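Local coordinates for PtLCIB4 H88A mutant (Phaeodactylum tricornutum, PDB 5B5Z), which binds zinc and belongs to a group of beta-type carbonic anhydrases, and so probably serves the interconversion of carbon dioxide and bicarbonate, at residues A[85-95]-A[216-227]; A[145-154]-A[189-200]. One frame throughout, in Å; residues are numbered along the deposited sequence.

Contact 1: A[85-95]-A[216-227]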
loop_
_atom_site.group_PDB
_atom_site.type_symbol
_atom_site.label_atom_id
_atom_site.label_comp_id
_atom_site.label_asym_id
_atom_site.label_seq_id
_atom_site.Cartn_x
_atom_site.Cartn_y
_atom_site.Cartn_z
ATOM N N ALA A 85 8.643 -4.479 3.556
ATOM C CA ALA A 85 8.868 -5.926 3.691
ATOM C C ALA A 85 7.591 -6.768 3.709
ATOM O O ALA A 85 7.663 -7.985 3.829
ATOM C CB ALA A 85 9.698 -6.214 4.925
ATOM N N GLY A 86 6.429 -6.126 3.575
ATOM C CA GLY A 86 5.154 -6.832 3.540
ATOM C C GLY A 86 4.460 -7.055 4.880
ATOM O O GLY A 86 3.418 -7.706 4.937
ATOM N N PHE A 87 5.022 -6.524 5.964
ATOM C CA PHE A 87 4.341 -6.593 7.263
ATOM C C PHE A 87 3.023 -5.834 7.256
ATOM O O PHE A 87 2.916 -4.816 6.596
ATOM C CB PHE A 87 5.246 -6.051 8.363
ATOM C CG PHE A 87 6.377 -6.976 8.701
ATOM C CD1 PHE A 87 6.200 -7.999 9.620
ATOM C CD2 PHE A 87 7.601 -6.838 8.080
ATOM C CE1 PHE A 87 7.248 -8.863 9.921
ATOM C CE2 PHE A 87 8.649 -7.698 8.374
ATOM C CZ PHE A 87 8.468 -8.710 9.301
ATOM N N PRO A 88 2.016 -6.341 7.997
ATOM C CA PRO A 88 0.672 -5.744 8.037
ATOM C C PRO A 88 0.611 -4.482 8.896
ATOM O O PRO A 88 -0.048 -4.446 9.926
ATOM C CB PRO A 88 -0.191 -6.873 8.627
ATOM C CG PRO A 88 0.766 -7.651 9.501
ATOM C CD PRO A 88 2.070 -7.627 8.718
ATOM N N PHE A 89 1.278 -3.434 8.436
ATOM C CA PHE A 89 1.384 -2.205 9.191
ATOM C C PHE A 89 0.045 -1.481 9.364
ATOM O O PHE A 89 -0.072 -0.646 10.244
ATOM C CB PHE A 89 2.417 -1.290 8.538
ATOM C CG PHE A 89 3.827 -1.731 8.788
ATOM C CD1 PHE A 89 4.329 -1.732 10.075
ATOM C CD2 PHE A 89 4.633 -2.172 7.758
ATOM C CE1 PHE A 89 5.626 -2.135 10.330
ATOM C CE2 PHE A 89 5.934 -2.578 8.011
ATOM C CZ PHE A 89 6.426 -2.564 9.296
ATOM N N GLY A 90 -0.957 -1.810 8.547
ATOM C CA GLY A 90 -2.288 -1.249 8.734
ATOM C C GLY A 90 -2.837 -1.611 10.105
ATOM O O GLY A 90 -3.650 -0.882 10.673
ATOM N N GLY A 91 -2.392 -2.747 10.635
ATOM C CA GLY A 91 -2.716 -3.135 12.004
ATOM C C GLY A 91 -4.191 -3.358 12.273
ATOM O O GLY A 91 -4.961 -3.645 11.364
ATOM N N LEU A 92 -4.576 -3.231 13.539
ATOM C CA LEU A 92 -5.956 -3.474 13.947
ATOM C C LEU A 92 -6.943 -2.539 13.252
ATOM O O LEU A 92 -7.997 -2.972 12.808
ATOM C CB LEU A 92 -6.094 -3.326 15.468
ATOM C CG LEU A 92 -5.276 -4.291 16.317
ATOM C CD1 LEU A 92 -5.642 -4.127 17.794
ATOM C CD2 LEU A 92 -5.491 -5.719 15.860
ATOM N N THR A 93 -6.616 -1.253 13.184
ATOM C CA THR A 93 -7.508 -0.295 12.541
ATOM C C THR A 93 -7.647 -0.591 11.048
ATOM O O THR A 93 -8.729 -0.516 10.500
ATOM C CB THR A 93 -7.035 1.153 12.746
ATOM O OG1 THR A 93 -7.085 1.455 14.152
ATOM C CG2 THR A 93 -7.935 2.142 11.970
ATOM N N GLY A 94 -6.543 -0.936 10.398
ATOM C CA GLY A 94 -6.586 -1.333 9.008
ATOM C C GLY A 94 -7.438 -2.573 8.805
ATOM O O GLY A 94 -8.226 -2.651 7.855
ATOM N N PHE A 95 -7.297 -3.553 9.693
ATOM C CA PHE A 95 -8.113 -4.753 9.584
ATOM C C PHE A 95 -9.590 -4.436 9.795
ATOM O O PHE A 95 -10.457 -4.939 9.075
ATOM C CB PHE A 95 -7.671 -5.806 10.598
ATOM C CG PHE A 95 -8.425 -7.096 10.481
ATOM C CD1 PHE A 95 -8.115 -7.998 9.479
ATOM C CD2 PHE A 95 -9.468 -7.392 11.345
ATOM C CE1 PHE A 95 -8.822 -9.174 9.350
ATOM C CE2 PHE A 95 -10.173 -8.574 11.218
ATOM C CZ PHE A 95 -9.849 -9.460 10.222
ATOM N N ALA A 216 7.937 -14.181 10.660
ATOM C CA ALA A 216 7.607 -13.037 11.491
ATOM C C ALA A 216 6.245 -12.453 11.112
ATOM O O ALA A 216 5.461 -12.063 11.969
ATOM C CB ALA A 216 8.707 -11.981 11.380
ATOM N N GLN A 217 5.966 -12.408 9.814
ATOM C CA GLN A 217 4.691 -11.918 9.313
ATOM C C GLN A 217 3.550 -12.801 9.775
ATOM O O GLN A 217 2.497 -12.308 10.168
ATOM C CB GLN A 217 4.674 -11.881 7.785
ATOM C CG GLN A 217 5.429 -10.744 7.138
ATOM C CD GLN A 217 5.187 -10.695 5.634
ATOM O OE1 GLN A 217 4.310 -11.391 5.104
ATOM N NE2 GLN A 217 5.955 -9.864 4.941
ATOM N N GLN A 218 3.760 -14.109 9.709
ATOM C CA GLN A 218 2.677 -15.033 10.000
ATOM C C GLN A 218 2.229 -14.850 11.455
ATOM O O GLN A 218 1.032 -14.877 11.757
ATOM C CB GLN A 218 3.111 -16.480 9.710
ATOM C CG GLN A 218 2.094 -17.533 10.143
ATOM C CD GLN A 218 2.329 -17.981 11.576
ATOM O OE1 GLN A 218 3.449 -18.306 11.953
ATOM N NE2 GLN A 218 1.277 -17.976 12.380
ATOM N N LYS A 219 3.189 -14.634 12.345
ATOM C CA LYS A 219 2.857 -14.389 13.750
ATOM C C LYS A 219 2.048 -13.107 13.944
ATOM O O LYS A 219 1.085 -13.076 14.721
ATOM C CB LYS A 219 4.142 -14.323 14.590
ATOM C CG LYS A 219 4.896 -15.627 14.666
ATOM C CD LYS A 219 6.126 -15.498 15.569
ATOM C CE LYS A 219 7.117 -16.620 15.349
ATOM N NZ LYS A 219 8.458 -16.237 15.891
ATOM N N LEU A 220 2.444 -12.039 13.251
ATOM C CA LEU A 220 1.750 -10.763 13.394
ATOM C C LEU A 220 0.357 -10.817 12.772
ATOM O O LEU A 220 -0.610 -10.299 13.344
ATOM C CB LEU A 220 2.581 -9.633 12.772
ATOM C CG LEU A 220 2.030 -8.212 12.892
ATOM C CD1 LEU A 220 1.785 -7.851 14.340
ATOM C CD2 LEU A 220 2.990 -7.184 12.269
ATOM N N VAL A 221 0.253 -11.437 11.599
ATOM C CA VAL A 221 -1.058 -11.591 10.953
ATOM C C VAL A 221 -2.005 -12.389 11.852
ATOM O O VAL A 221 -3.158 -11.994 12.069
ATOM C CB VAL A 221 -0.919 -12.267 9.579
ATOM C CG1 VAL A 221 -2.308 -12.660 9.016
ATOM C CG2 VAL A 221 -0.183 -11.322 8.640
ATOM N N THR A 222 -1.506 -13.492 12.394
ATOM C CA THR A 222 -2.307 -14.293 13.318
ATOM C C THR A 222 -2.771 -13.459 14.520
ATOM O O THR A 222 -3.935 -13.521 14.907
ATOM C CB THR A 222 -1.528 -15.515 13.802
ATOM O OG1 THR A 222 -1.302 -16.391 12.691
ATOM C CG2 THR A 222 -2.317 -16.258 14.899
ATOM N N ARG A 223 -1.871 -12.660 15.092
ATOM C CA ARG A 223 -2.246 -11.797 16.209
ATOM C C ARG A 223 -3.347 -10.799 15.828
ATOM O O ARG A 223 -4.303 -10.598 16.577
ATOM C CB ARG A 223 -1.018 -11.047 16.745
ATOM C CG ARG A 223 -1.341 -10.124 17.929
ATOM C CD ARG A 223 -0.078 -9.583 18.579
ATOM N NE ARG A 223 0.660 -10.640 19.266
ATOM C CZ ARG A 223 1.887 -10.489 19.750
ATOM N NH1 ARG A 223 2.514 -9.327 19.607
ATOM N NH2 ARG A 223 2.487 -11.494 20.372
ATOM N N ILE A 224 -3.218 -10.174 14.658
ATOM C CA ILE A 224 -4.219 -9.214 14.215
ATOM C C ILE A 224 -5.582 -9.879 14.019
ATOM O O ILE A 224 -6.620 -9.313 14.399
ATOM C CB ILE A 224 -3.777 -8.537 12.903
ATOM C CG1 ILE A 224 -2.595 -7.611 13.173
ATOM C CG2 ILE A 224 -4.927 -7.727 12.284
ATOM C CD1 ILE A 224 -1.899 -7.128 11.898
ATOM N N LEU A 225 -5.579 -11.070 13.426
ATOM C CA LEU A 225 -6.829 -11.779 13.167
ATOM C C LEU A 225 -7.463 -12.220 14.488
ATOM O O LEU A 225 -8.678 -12.185 14.624
ATOM C CB LEU A 225 -6.606 -12.986 12.256
ATOM C CG LEU A 225 -6.041 -12.707 10.862
ATOM C CD1 LEU A 225 -5.945 -13.986 10.038
ATOM C CD2 LEU A 225 -6.887 -11.688 10.156
ATOM N N ASP A 226 -6.639 -12.624 15.455
ATOM C CA ASP A 226 -7.150 -13.009 16.772
ATOM C C ASP A 226 -7.784 -11.807 17.479
ATOM O O ASP A 226 -8.849 -11.925 18.096
ATOM C CB ASP A 226 -6.031 -13.619 17.638
ATOM C CG ASP A 226 -5.575 -14.998 17.146
ATOM O OD1 ASP A 226 -6.252 -15.594 16.275
ATOM O OD2 ASP A 226 -4.530 -15.492 17.630
ATOM N N GLU A 227 -7.151 -10.642 17.371
ATOM C CA GLU A 227 -7.673 -9.423 18.002
ATOM C C GLU A 227 -8.929 -8.870 17.345
ATOM O O GLU A 227 -9.854 -8.451 18.037
ATOM C CB GLU A 227 -6.619 -8.317 17.997
ATOM C CG GLU A 227 -5.390 -8.619 18.798
ATOM C CD GLU A 227 -5.596 -8.422 20.283
ATOM O OE1 GLU A 227 -6.526 -7.671 20.670
ATOM O OE2 GLU A 227 -4.815 -9.012 21.049
#
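Loop residues Phe-87 and Pro-88 run beside helix 216-227, with the CA atoms of Phe-87 and Gln-217 5.7 Å apart. A type I turn from Pro-88 to Gly-91 then leads into the helix that includes Leu-92 to Phe-95; the axis of segment 91-95 passes 9.7 Å from that of helix 216-227 at a crossing angle of -61°. The side chains show how one helix can serve a loop and a second helix at once.

At the loop end, Gln-217 lays its CG over a face of the Phe-87 ring, in a CH-pi contact 4.0 Å from the centroid and 20° off the ring normal. Ala-216 CB lies in the plane of the same ring, at its edge, 3.7 Å from Phe-87 CE1. Pro-88 points at the helix, its CG 3.6 Å from Leu-220 CD2 and equally close to Ile-224 CD1. With chi1 at -70°, Ile-224 splits its branches between the partners: CG1 carries CD1 to the proline, while CG2 packs on Phe-95 CB. The Phe-95 ring crosses Leu-225 at about a right angle, and the packing is tight, with CE1 3.3 Å from Leu-225 CD2. Towards solvent, Leu-92 CD2 rests 3.5 Å from the aliphatic CB of Glu-227.

Beyond its CG, Gln-217 extends along Gly-86 and gives an NE2 hydrogen bond to Gly-113 O. Among largely apolar side chains, this amide ties helix 216-227 to strand 107-117, while the apolar contacts hold against the helix the loop that brings the Ala-85 side chain to about 5 Å from the zinc ion.

Contact 2: A[145-154]-A[189-200]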
loop_
_atom_site.group_PDB
_atom_site.type_symbol
_atom_site.label_atom_id
_atom_site.label_comp_id
_atom_site.label_asym_id
_atom_site.label_seq_id
_atom_site.Cartn_x
_atom_site.Cartn_y
_atom_site.Cartn_z
ATOM N N ALA A 145 17.423 -4.496 7.007
ATOM C CA ALA A 145 17.126 -4.883 8.379
ATOM C C ALA A 145 17.990 -6.063 8.794
ATOM O O ALA A 145 18.513 -6.088 9.901
ATOM C CB ALA A 145 15.658 -5.231 8.545
ATOM N N ALA A 146 18.132 -7.033 7.900
ATOM C CA ALA A 146 18.945 -8.217 8.190
ATOM C C ALA A 146 20.388 -7.829 8.511
ATOM O O ALA A 146 20.985 -8.335 9.473
ATOM C CB ALA A 146 18.911 -9.182 7.016
ATOM N N GLN A 147 20.948 -6.942 7.694
ATOM C CA GLN A 147 22.309 -6.456 7.916
ATOM C C GLN A 147 22.448 -5.843 9.301
ATOM O O GLN A 147 23.371 -6.174 10.044
ATOM C CB GLN A 147 22.704 -5.441 6.836
ATOM C CG GLN A 147 23.047 -6.089 5.506
ATOM C CD GLN A 147 23.061 -5.113 4.338
ATOM O OE1 GLN A 147 22.545 -3.996 4.434
ATOM N NE2 GLN A 147 23.661 -5.536 3.224
ATOM N N ALA A 148 21.513 -4.968 9.661
ATOM C CA ALA A 148 21.540 -4.312 10.962
ATOM C C ALA A 148 21.434 -5.284 12.144
ATOM O O ALA A 148 22.178 -5.161 13.126
ATOM C CB ALA A 148 20.432 -3.278 11.033
ATOM N N VAL A 149 20.528 -6.259 12.072
ATOM C CA VAL A 149 20.342 -7.134 13.231
ATOM C C VAL A 149 21.440 -8.199 13.322
ATOM O O VAL A 149 21.775 -8.636 14.423
ATOM C CB VAL A 149 18.953 -7.840 13.255
ATOM C CG1 VAL A 149 17.824 -6.817 13.287
ATOM C CG2 VAL A 149 18.800 -8.810 12.103
ATOM N N THR A 150 22.011 -8.611 12.196
ATOM C CA THR A 150 23.056 -9.625 12.273
ATOM C C THR A 150 24.375 -8.990 12.674
ATOM O O THR A 150 25.181 -9.620 13.358
ATOM C CB THR A 150 23.247 -10.415 10.955
ATOM O OG1 THR A 150 23.616 -9.539 9.880
ATOM C CG2 THR A 150 21.964 -11.155 10.597
ATOM N N GLN A 151 24.605 -7.750 12.262
ATOM C CA GLN A 151 25.822 -7.065 12.698
ATOM C C GLN A 151 25.787 -6.822 14.204
ATOM O O GLN A 151 26.792 -7.019 14.900
ATOM C CB GLN A 151 26.004 -5.759 11.936
ATOM C CG GLN A 151 26.482 -5.984 10.523
ATOM C CD GLN A 151 26.630 -4.702 9.743
ATOM O OE1 GLN A 151 26.406 -3.613 10.271
ATOM N NE2 GLN A 151 27.010 -4.822 8.474
ATOM N N ALA A 152 24.629 -6.419 14.707
ATOM C CA ALA A 152 24.442 -6.226 16.138
ATOM C C ALA A 152 24.586 -7.545 16.895
ATOM O O ALA A 152 25.155 -7.589 17.987
ATOM C CB ALA A 152 23.092 -5.605 16.413
ATOM N N TYR A 153 24.067 -8.624 16.315
ATOM C CA TYR A 153 24.185 -9.939 16.929
ATOM C C TYR A 153 25.640 -10.402 16.950
ATOM O O TYR A 153 26.113 -10.894 17.968
ATOM C CB TYR A 153 23.302 -10.966 16.199
ATOM C CG TYR A 153 23.602 -12.408 16.561
ATOM C CD1 TYR A 153 23.026 -12.998 17.680
ATOM C CD2 TYR A 153 24.447 -13.179 15.776
ATOM C CE1 TYR A 153 23.292 -14.311 18.012
ATOM C CE2 TYR A 153 24.726 -14.492 16.105
ATOM C CZ TYR A 153 24.147 -15.051 17.221
ATOM O OH TYR A 153 24.423 -16.363 17.541
ATOM N N GLN A 154 26.342 -10.234 15.831
ATOM C CA GLN A 154 27.704 -10.753 15.690
ATOM C C GLN A 154 28.684 -10.010 16.579
ATOM O O GLN A 154 29.750 -10.532 16.913
ATOM C CB GLN A 154 28.160 -10.686 14.234
ATOM C CG GLN A 154 27.453 -11.692 13.339
ATOM C CD GLN A 154 27.606 -11.381 11.861
ATOM O OE1 GLN A 154 28.329 -10.458 11.477
ATOM N NE2 GLN A 154 26.915 -12.146 11.022
ATOM N N ARG A 189 13.202 -4.024 11.603
ATOM C CA ARG A 189 14.377 -4.447 12.362
ATOM C C ARG A 189 13.936 -5.139 13.649
ATOM O O ARG A 189 14.499 -6.174 14.019
ATOM C CB ARG A 189 15.302 -3.264 12.694
ATOM C CG ARG A 189 16.161 -2.790 11.538
ATOM C CD ARG A 189 17.222 -1.769 12.012
ATOM N NE ARG A 189 16.617 -0.602 12.652
ATOM C CZ ARG A 189 16.280 0.520 12.017
ATOM N NH1 ARG A 189 16.476 0.635 10.714
ATOM N NH2 ARG A 189 15.731 1.525 12.686
ATOM N N ASP A 190 12.930 -4.577 14.311
ATOM C CA ASP A 190 12.419 -5.154 15.564
ATOM C C ASP A 190 11.914 -6.574 15.367
ATOM O O ASP A 190 12.259 -7.475 16.129
ATOM C CB ASP A 190 11.285 -4.317 16.146
ATOM C CG ASP A 190 11.759 -3.001 16.740
ATOM O OD1 ASP A 190 12.967 -2.870 17.043
ATOM O OD2 ASP A 190 10.904 -2.106 16.920
ATOM N N MET A 191 11.092 -6.778 14.344
ATOM C CA MET A 191 10.510 -8.095 14.157
ATOM C C MET A 191 11.500 -9.132 13.601
ATOM O O MET A 191 11.284 -10.341 13.744
ATOM C CB MET A 191 9.257 -7.974 13.287
ATOM C CG MET A 191 8.110 -7.395 14.114
ATOM S SD MET A 191 6.527 -7.242 13.287
ATOM C CE MET A 191 6.641 -5.588 12.592
ATOM N N LEU A 192 12.607 -8.666 13.026
ATOM C CA LEU A 192 13.633 -9.558 12.493
ATOM C C LEU A 192 14.701 -9.894 13.531
ATOM O O LEU A 192 15.469 -10.844 13.361
ATOM C CB LEU A 192 14.284 -8.920 11.267
ATOM C CG LEU A 192 14.634 -9.798 10.072
ATOM C CD1 LEU A 192 13.606 -10.913 9.874
ATOM C CD2 LEU A 192 14.694 -8.911 8.830
ATOM N N ARG A 193 14.752 -9.103 14.596
ATOM C CA ARG A 193 15.768 -9.299 15.634
ATOM C C ARG A 193 15.769 -10.719 16.227
ATOM O O ARG A 193 16.844 -11.274 16.450
ATOM C CB ARG A 193 15.602 -8.248 16.739
ATOM C CG ARG A 193 16.810 -8.144 17.667
ATOM C CD ARG A 193 16.864 -6.804 18.405
ATOM N NE ARG A 193 17.111 -5.677 17.504
ATOM C CZ ARG A 193 16.236 -4.699 17.275
ATOM N NH1 ARG A 193 15.060 -4.704 17.891
ATOM N NH2 ARG A 193 16.536 -3.712 16.439
ATOM N N PRO A 194 14.583 -11.329 16.458
ATOM C CA PRO A 194 14.627 -12.714 16.959
ATOM C C PRO A 194 15.308 -13.714 16.024
ATOM O O PRO A 194 15.717 -14.792 16.472
ATOM C CB PRO A 194 13.145 -13.068 17.120
ATOM C CG PRO A 194 12.488 -11.790 17.383
ATOM C CD PRO A 194 13.219 -10.775 16.546
ATOM N N TYR A 195 15.424 -13.364 14.745
ATOM C CA TYR A 195 15.988 -14.260 13.742
ATOM C C TYR A 195 17.463 -13.990 13.450
ATOM O O TYR A 195 18.015 -14.511 12.484
ATOM C CB TYR A 195 15.181 -14.157 12.440
ATOM C CG TYR A 195 13.725 -14.475 12.637
ATOM C CD1 TYR A 195 12.826 -13.497 13.050
ATOM C CD2 TYR A 195 13.252 -15.764 12.443
ATOM C CE1 TYR A 195 11.496 -13.789 13.255
ATOM C CE2 TYR A 195 11.917 -16.072 12.644
ATOM C CZ TYR A 195 11.047 -15.082 13.050
ATOM O OH TYR A 195 9.722 -15.378 13.255
ATOM N N ALA A 196 18.107 -13.181 14.285
ATOM C CA ALA A 196 19.482 -12.761 14.002
ATOM C C ALA A 196 20.475 -13.934 13.946
ATOM O O ALA A 196 21.328 -13.980 13.064
ATOM C CB ALA A 196 19.939 -11.737 15.027
ATOM N N ALA A 197 20.364 -14.873 14.881
ATOM C CA ALA A 197 21.240 -16.048 14.873
ATOM C C ALA A 197 21.040 -16.864 13.597
ATOM O O ALA A 197 22.007 -17.221 12.922
ATOM C CB ALA A 197 20.988 -16.914 16.107
ATOM N N THR A 198 19.778 -17.132 13.260
ATOM C CA THR A 198 19.443 -17.894 12.059
ATOM C C THR A 198 20.060 -17.269 10.816
ATOM O O THR A 198 20.634 -17.956 9.968
ATOM C CB THR A 198 17.917 -17.984 11.854
ATOM O OG1 THR A 198 17.311 -18.593 13.001
ATOM C CG2 THR A 198 17.588 -18.787 10.598
ATOM N N LEU A 199 19.928 -15.953 10.711
ATOM C CA LEU A 199 20.412 -15.232 9.548
ATOM C C LEU A 199 21.936 -15.199 9.469
ATOM O O LEU A 199 22.514 -15.318 8.390
ATOM C CB LEU A 199 19.860 -13.810 9.555
ATOM C CG LEU A 199 18.345 -13.696 9.410
ATOM C CD1 LEU A 199 17.932 -12.245 9.593
ATOM C CD2 LEU A 199 17.864 -14.251 8.069
ATOM N N SER A 200 22.589 -15.047 10.614
ATOM C CA SER A 200 24.042 -15.002 10.611
ATOM C C SER A 200 24.641 -16.383 10.313
ATOM O O SER A 200 25.704 -16.469 9.708
ATOM C CB SER A 200 24.568 -14.454 11.934
ATOM O OG SER A 200 23.899 -15.042 13.029
#
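Ala-146 O is gripped by two donors of Thr-150, OG1 at 2.9 Å and the backbone N also at 2.9 Å, which approach from opposite faces of the carbonyl plane. The pair sits where helix 145-154 meets the kinked region 189-200, and the packing centres on a knob, Val-149, in a hole formed across the bend between helices 183-192 and 196-201. The signed crossing angle of helices 145-154 and 196-200 is -97°, almost perpendicular.

The hydroxyl of Thr-150 folds back onto its own helix (chi1 60°), and this leaves CG2 directed across the interface, where it lies 3.5 Å from Leu-199 CB. The hole for Val-149 is lined by Arg-189, Leu-192, Ala-196 and Leu-199. Its two methyls divide the work: CG1 presses against the last turn of helix 183-192, 3.5 Å from Arg-189 O, and CG2 faces Ala-196 and Leu-199. Small residues let the backbones come close. Ala-145 takes both Leu-192 CD2 and the CG of Arg-189 against its methyl, and Ala-148 CB meets Arg-189 CD further along the same side chain. Leu-199 and Ala-146, which also touch each other, reach on to helix 205-228, at Ser-212 and Leu-209 respectively.

Near the open end of the contact, Tyr-153 CB packs 3.6 Å from Ala-196 CB, and one face of its ring lies over the backbone of Ala-196 and Ala-197, at the start of helix 196-200. Ala-197 CA sits 4.0 Å from the ring centroid, in a CH-pi contact. On the 189-200 side, a salt bridge of 2.9 Å between Arg-193 NH1 and Asp-190 OD1 ties Arg-193 back to the preceding turn, ahead of the bend. Ser-200 OG, held near the carbonyls of Ala-196 and Ala-197, comes within 3.2 Å of Tyr-153 CE2.

In the fold
Contact 1 is the core contact and contact 2 the more peripheral one, its centre about 20 Å from that of the chain against 11 Å for contact 1. Contact 1 joins a loop to the long helix 205-228 by branched and aromatic side chains; contact 2 stacks peripheral helices largely through alanines, with charged and polar groups at its rim. They meet where Met-191 packs on loop residue Phe-87 and on Leu-220 of helix 205-228, and where Tyr-195 OH probably hydrogen-bonds Lys-219 NZ. Contact 1 approaches the zinc ion more closely; contact 2 stays about 10 Å away at the Ala-145 side chain, though its helix 140-154 follows the zinc ligand Cys-139. The second subunit packs mainly against contact 1.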